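Vacuolar protein sorting-associated protein 29 (PDB 5XCJ) binds metal ions, including zinc, through a calcineurin-like metallophosphatase fold and probably serves protein transport as a subunit of the retromer. Local coordinates at residues A[1-9]-A[149-157]. The protein carries 1 engineered substitution. Residues are numbered along the deposited sequence; the frame is centred on the assembly and turned at random.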
loop_
_atom_site.group_PDB
_atom_site.type_symbol
_atom_site.label_atom_id
_atom_site.label_comp_id
_atom_site.label_asym_id
_atom_site.label_seq_id
_atom_site.Cartn_x
_atom_site.Cartn_y
_atom_site.Cartn_z
ATOM N N MET A 1 -13.900 -5.722 8.542
ATOM C CA MET A 1 -13.249 -5.441 7.269
ATOM C C MET A 1 -11.725 -5.490 7.376
ATOM O O MET A 1 -11.114 -4.651 8.031
ATOM C CB MET A 1 -13.679 -4.074 6.735
ATOM C CG MET A 1 -14.950 -4.080 5.902
ATOM S SD MET A 1 -14.880 -5.180 4.482
ATOM C CE MET A 1 -15.907 -4.312 3.305
ATOM N N LEU A 2 -11.120 -6.479 6.733
ATOM C CA LEU A 2 -9.672 -6.614 6.729
ATOM C C LEU A 2 -9.186 -6.188 5.358
ATOM O O LEU A 2 -9.616 -6.732 4.348
ATOM C CB LEU A 2 -9.258 -8.056 6.997
ATOM C CG LEU A 2 -7.755 -8.294 7.041
ATOM C CD1 LEU A 2 -7.142 -7.604 8.242
ATOM C CD2 LEU A 2 -7.482 -9.784 7.079
ATOM N N VAL A 3 -8.296 -5.205 5.338
ATOM C CA VAL A 3 -7.766 -4.656 4.098
ATOM C C VAL A 3 -6.261 -4.834 3.947
ATOM O O VAL A 3 -5.484 -4.388 4.783
ATOM C CB VAL A 3 -8.068 -3.151 4.034
ATOM C CG1 VAL A 3 -7.773 -2.585 2.661
ATOM C CG2 VAL A 3 -9.499 -2.875 4.468
ATOM N N LEU A 4 -5.853 -5.481 2.865
ATOM C CA LEU A 4 -4.441 -5.677 2.615
ATOM C C LEU A 4 -3.959 -4.473 1.812
ATOM O O LEU A 4 -4.504 -4.186 0.759
ATOM C CB LEU A 4 -4.211 -6.967 1.820
ATOM C CG LEU A 4 -2.835 -7.213 1.201
ATOM C CD1 LEU A 4 -1.743 -7.373 2.246
ATOM C CD2 LEU A 4 -2.858 -8.404 0.257
ATOM N N VAL A 5 -2.972 -3.757 2.336
ATOM C CA VAL A 5 -2.409 -2.607 1.636
ATOM C C VAL A 5 -1.026 -3.028 1.148
ATOM O O VAL A 5 -0.125 -3.281 1.936
ATOM C CB VAL A 5 -2.329 -1.368 2.544
ATOM C CG1 VAL A 5 -1.827 -0.159 1.771
ATOM C CG2 VAL A 5 -3.685 -1.085 3.165
ATOM N N ILE A 6 -0.878 -3.102 -0.167
ATOM C CA ILE A 6 0.357 -3.561 -0.799
ATOM C C ILE A 6 0.646 -2.812 -2.102
ATOM O O ILE A 6 -0.240 -2.167 -2.647
ATOM C CB ILE A 6 0.244 -5.077 -1.074
ATOM C CG1 ILE A 6 1.612 -5.759 -1.152
ATOM C CG2 ILE A 6 -0.598 -5.322 -2.307
ATOM C CD1 ILE A 6 1.537 -7.269 -1.157
ATOM N N GLY A 7 1.885 -2.898 -2.581
ATOM C CA GLY A 7 2.278 -2.237 -3.813
ATOM C C GLY A 7 3.769 -2.158 -4.092
ATOM O O GLY A 7 4.580 -2.744 -3.381
ATOM N N ASP A 8 4.113 -1.414 -5.141
ATOM C CA ASP A 8 5.501 -1.203 -5.551
ATOM C C ASP A 8 6.264 -2.503 -5.783
ATOM O O ASP A 8 7.378 -2.679 -5.318
ATOM C CB ASP A 8 6.233 -0.285 -4.579
ATOM C CG ASP A 8 5.897 1.170 -4.803
ATOM O OD1 ASP A 8 5.718 1.545 -5.970
ATOM O OD2 ASP A 8 5.800 1.923 -3.818
ATOM N N PHE A 9 5.607 -3.429 -6.467
ATOM C CA PHE A 9 6.184 -4.729 -6.779
ATOM C C PHE A 9 7.383 -4.741 -7.720
ATOM O O PHE A 9 8.337 -5.478 -7.509
ATOM C CB PHE A 9 5.120 -5.644 -7.389
ATOM C CG PHE A 9 3.981 -5.956 -6.473
ATOM C CD1 PHE A 9 4.097 -6.948 -5.519
ATOM C CD2 PHE A 9 2.789 -5.264 -6.573
ATOM C CE1 PHE A 9 3.047 -7.243 -4.682
ATOM C CE2 PHE A 9 1.734 -5.550 -5.735
ATOM C CZ PHE A 9 1.865 -6.542 -4.788
ATOM N N SER A 149 7.908 -5.051 2.468
ATOM C CA SER A 149 6.926 -4.603 3.429
ATOM C C SER A 149 5.508 -4.569 2.894
ATOM O O SER A 149 5.286 -4.471 1.698
ATOM C CB SER A 149 7.295 -3.200 3.902
ATOM O OG SER A 149 8.423 -3.251 4.747
ATOM N N PHE A 150 4.556 -4.667 3.815
ATOM C CA PHE A 150 3.132 -4.561 3.523
ATOM C C PHE A 150 2.352 -4.228 4.796
ATOM O O PHE A 150 2.888 -4.296 5.896
ATOM C CB PHE A 150 2.568 -5.776 2.784
ATOM C CG PHE A 150 2.377 -6.981 3.649
ATOM C CD1 PHE A 150 1.225 -7.133 4.391
ATOM C CD2 PHE A 150 3.345 -7.961 3.708
ATOM C CE1 PHE A 150 1.045 -8.244 5.181
ATOM C CE2 PHE A 150 3.172 -9.071 4.500
ATOM C CZ PHE A 150 2.021 -9.211 5.237
ATOM N N MET A 151 1.094 -3.856 4.628
ATOM C CA MET A 151 0.244 -3.504 5.754
ATOM C C MET A 151 -1.078 -4.246 5.724
ATOM O O MET A 151 -1.600 -4.558 4.663
ATOM C CB MET A 151 -0.091 -2.017 5.720
ATOM C CG MET A 151 0.994 -1.059 6.152
ATOM S SD MET A 151 0.343 0.623 6.044
ATOM C CE MET A 151 1.716 1.566 6.693
ATOM N N LEU A 152 -1.607 -4.525 6.907
ATOM C CA LEU A 152 -2.910 -5.139 7.040
ATOM C C LEU A 152 -3.703 -4.215 7.945
ATOM O O LEU A 152 -3.232 -3.853 9.017
ATOM C CB LEU A 152 -2.824 -6.528 7.652
ATOM C CG LEU A 152 -2.415 -7.634 6.690
ATOM C CD1 LEU A 152 -2.375 -8.967 7.412
ATOM C CD2 LEU A 152 -3.371 -7.676 5.512
ATOM N N LEU A 153 -4.885 -3.817 7.505
ATOM C CA LEU A 153 -5.710 -2.923 8.300
ATOM C C LEU A 153 -6.935 -3.629 8.829
ATOM O O LEU A 153 -7.614 -4.339 8.102
ATOM C CB LEU A 153 -6.168 -1.708 7.490
ATOM C CG LEU A 153 -5.187 -0.936 6.612
ATOM C CD1 LEU A 153 -5.925 0.216 5.947
ATOM C CD2 LEU A 153 -3.996 -0.440 7.410
ATOM N N GLU A 154 -7.202 -3.433 10.111
ATOM C CA GLU A 154 -8.391 -3.993 10.716
ATOM C C GLU A 154 -9.246 -2.773 11.011
ATOM O O GLU A 154 -8.871 -1.932 11.818
ATOM C CB GLU A 154 -8.041 -4.747 11.994
ATOM C CG GLU A 154 -9.235 -5.212 12.805
ATOM C CD GLU A 154 -8.855 -6.192 13.901
ATOM O OE1 GLU A 154 -7.654 -6.320 14.206
ATOM O OE2 GLU A 154 -9.764 -6.838 14.453
ATOM N N ILE A 155 -10.361 -2.648 10.308
ATOM C CA ILE A 155 -11.244 -1.517 10.512
ATOM C C ILE A 155 -12.637 -1.928 10.969
ATOM O O ILE A 155 -13.316 -2.710 10.312
ATOM C CB ILE A 155 -11.414 -0.704 9.214
ATOM C CG1 ILE A 155 -10.083 -0.110 8.760
ATOM C CG2 ILE A 155 -12.455 0.388 9.392
ATOM C CD1 ILE A 155 -10.204 0.767 7.538
ATOM N N ASN A 156 -13.047 -1.418 12.119
ATOM C CA ASN A 156 -14.396 -1.648 12.593
ATOM C C ASN A 156 -14.947 -0.250 12.792
ATOM O O ASN A 156 -14.575 0.418 13.750
ATOM C CB ASN A 156 -14.388 -2.415 13.911
ATOM C CG ASN A 156 -15.766 -2.913 14.298
ATOM O OD1 ASN A 156 -16.685 -2.913 13.484
ATOM N ND2 ASN A 156 -15.913 -3.338 15.542
ATOM N N ASP A 157 -15.758 0.216 11.845
ATOM C CA ASP A 157 -16.339 1.547 11.937
ATOM C C ASP A 157 -15.245 2.603 12.017
ATOM O O ASP A 157 -14.500 2.802 11.064
ATOM C CB ASP A 157 -17.337 1.642 13.079
ATOM C CG ASP A 157 -18.677 1.040 12.719
ATOM O OD1 ASP A 157 -19.017 1.017 11.523
ATOM O OD2 ASP A 157 -19.389 0.584 13.629
#
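L4 pushes its CD1 methyl into the hollow between F150 and L152, 3.7 Å from F150 CD1 and 3.7 Å from L152 CD2. The leucine meets the phenylalanine at about a right angle, and L152 CG lies at the ring's edge, in its plane. F150 CG, between its own backbone N and carbonyl carbon (chi1 75°), sets the ring beside L4; F150 CB rests 4.1 Å from I6 CG1. Farther along the same face, L2 bends over the partner backbone: with CG anti to its own N (chi1 -179°), CD1 comes to 3.3 Å from L153 O. On the other face V3, V5, M151 and L153 meet side by side. V5 CG2 fits against the branch of L153, 3.8 Å from its CG, and the CB atoms of V3 and L153 face each other across a hydrogen-bonded pair, as do those of V5 and M151. Between the two layers of side chains, strands 2-6 and 149-156 run antiparallel. V3 and L153 exchange two backbone hydrogen bonds, V5 and M151 two more, and I155 N donates to M1 O at 3.1 Å, nearly straight at 174°. This pairing joins the parallel 33-36 and 55-58 side of the six-stranded sheet to its antiparallel side, within a metallophosphatase fold. Just past strand 2-6, D8 belongs to both zinc sites, though no zinc is bound here. Strands 33-36 and 159-168 flank the pair, helix 20-28 packs over L4, F150 and L152, and on the opposite face V5 touches P132 in a loop.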